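Local structure of AAR187Cp (Eremothecium gossypii, 3ZIL) at residues A[152-156]-A[186-190]. The protein probably regulates the establishment of sister-chromatid cohesion by acting on cohesin, the fragment here being its helical Wap1 domain. Numbering follows the deposited sequence.
Sequences LYIWA and TACSL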
loop_
_atom_site.group_PDB
_atom_site.type_symbol
_atom_site.label_atom_id
_atom_site.label_comp_id
_atom_site.label_asym_id
_atom_site.label_seq_id
_atom_site.Cartn_x
_atom_site.Cartn_y
_atom_site.Cartn_z
ATOM N N LEU A 152 7.561 6.138 7.471
ATOM C CA LEU A 152 6.447 5.221 6.963
ATOM C C LEU A 152 5.553 4.694 8.139
ATOM O O LEU A 152 4.314 4.734 8.092
ATOM C CB LEU A 152 7.051 3.994 6.245
ATOM C CG LEU A 152 7.659 4.290 4.840
ATOM C CD1 LEU A 152 8.516 3.108 4.415
ATOM C CD2 LEU A 152 6.564 4.556 3.745
ATOM N N TYR A 153 6.246 4.204 9.179
ATOM C CA TYR A 153 5.573 3.693 10.377
ATOM C C TYR A 153 4.703 4.750 11.075
ATOM O O TYR A 153 3.582 4.494 11.375
ATOM C CB TYR A 153 6.587 3.132 11.382
ATOM C CG TYR A 153 5.930 2.511 12.584
ATOM C CD1 TYR A 153 5.385 1.208 12.510
ATOM C CD2 TYR A 153 5.815 3.224 13.772
ATOM C CE1 TYR A 153 4.791 0.625 13.600
ATOM C CE2 TYR A 153 5.191 2.663 14.849
ATOM C CZ TYR A 153 4.699 1.370 14.759
ATOM O OH TYR A 153 4.064 0.862 15.876
ATOM N N ILE A 154 5.252 5.946 11.337
ATOM C CA ILE A 154 4.486 6.964 11.955
ATOM C C ILE A 154 3.254 7.281 11.122
ATOM O O ILE A 154 2.143 7.439 11.672
ATOM C CB ILE A 154 5.305 8.276 12.148
ATOM C CG1 ILE A 154 6.500 8.015 13.042
ATOM C CG2 ILE A 154 4.352 9.389 12.623
ATOM C CD1 ILE A 154 6.008 7.582 14.459
ATOM N N TRP A 155 3.477 7.475 9.816
ATOM C CA TRP A 155 2.457 7.891 8.888
ATOM C C TRP A 155 1.336 6.891 8.849
ATOM O O TRP A 155 0.163 7.272 8.920
ATOM C CB TRP A 155 3.112 7.980 7.490
ATOM C CG TRP A 155 2.206 8.535 6.403
ATOM C CD1 TRP A 155 0.814 8.843 6.466
ATOM C CD2 TRP A 155 2.597 8.807 5.019
ATOM N NE1 TRP A 155 0.347 9.274 5.243
ATOM C CE2 TRP A 155 1.366 9.228 4.311
ATOM C CE3 TRP A 155 3.797 8.673 4.294
ATOM C CZ2 TRP A 155 1.401 9.615 3.002
ATOM C CZ3 TRP A 155 3.813 9.030 2.958
ATOM C CH2 TRP A 155 2.634 9.515 2.328
ATOM N N ALA A 156 1.656 5.596 8.805
ATOM C CA ALA A 156 0.598 4.602 8.651
ATOM C C ALA A 156 -0.005 4.370 10.044
ATOM O O ALA A 156 -1.152 3.954 10.144
ATOM C CB ALA A 156 1.131 3.319 8.191
ATOM N N THR A 186 3.598 -1.664 4.562
ATOM C CA THR A 186 3.318 -0.333 4.968
ATOM C C THR A 186 3.361 0.661 3.825
ATOM O O THR A 186 2.409 1.437 3.703
ATOM C CB THR A 186 4.262 0.137 6.082
ATOM O OG1 THR A 186 4.174 -0.800 7.193
ATOM C CG2 THR A 186 3.815 1.472 6.576
ATOM N N ALA A 187 4.416 0.642 2.980
ATOM C CA ALA A 187 4.441 1.550 1.820
ATOM C C ALA A 187 3.206 1.344 0.953
ATOM O O ALA A 187 2.490 2.307 0.587
ATOM C CB ALA A 187 5.766 1.405 1.015
ATOM N N CYS A 188 2.903 0.097 0.670
ATOM C CA CYS A 188 1.761 -0.201 -0.203
ATOM C C CYS A 188 0.443 0.264 0.396
ATOM O O CYS A 188 -0.447 0.752 -0.324
ATOM C CB CYS A 188 1.663 -1.703 -0.459
ATOM S SG CYS A 188 2.947 -2.278 -1.575
ATOM N N SER A 189 0.253 -0.059 1.675
ATOM C CA SER A 189 -0.959 0.421 2.348
ATOM C C SER A 189 -1.106 1.949 2.308
ATOM O O SER A 189 -2.138 2.430 1.977
ATOM C CB SER A 189 -1.013 -0.091 3.802
ATOM O OG SER A 189 -1.978 0.715 4.464
ATOM N N LEU A 190 -0.057 2.726 2.623
ATOM C CA LEU A 190 -0.144 4.141 2.474
ATOM C C LEU A 190 -0.418 4.651 1.008
ATOM O O LEU A 190 -1.153 5.604 0.790
ATOM C CB LEU A 190 1.223 4.711 2.923
ATOM C CG LEU A 190 1.600 4.629 4.360
ATOM C CD1 LEU A 190 3.076 4.945 4.497
ATOM C CD2 LEU A 190 0.635 5.513 5.221
#
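Helices 147-158 and 185-193 pack with Leu-152 beside Ala-187 and Ala-156 beside Leu-190 (CA to CA 6.6 and 6.2 Å), their short axes approaching to 9.8 Å with N-to-C directions 41° apart. No hydrogen bond joins the two segments, so the contact rests on van der Waals and CH-pi packing. Leu-190 has the largest share, set against Leu-152, Trp-155 and Ala-156, and its two methyls divide the work. Leu-190 CD2 lies over one face of the Trp-155 indole as a CH-pi contact, 3.5 Å from the centroid of the five-membered ring, and also presses on Ala-156 CA at 3.5 Å. Leu-190 CD1 meets Leu-152 CD2 at 3.6 Å and reaches Trp-155 CE3 on the benzene half of the indole. CG of Trp-155 stands anti to the backbone N (chi1 -174°), which carries the indole outward from its own helix with one face against Leu-190 CD2. Thr-186 CG2 turns inward to Ala-156 CB at 3.6 Å and to the carbonyl oxygen of Leu-152. Replacing Trp-155 with alanine would probably strip Leu-190 CD2 of its aromatic platform and open a gap toward Ile-112 and Ala-116 of helix 108-116. With Leu-172 of helix 168-178 touching both leucines, the arrangement is typical of neighbouring helices packing in an all-helical domain, consistent with the TPR-clan membership of the Wap1 family.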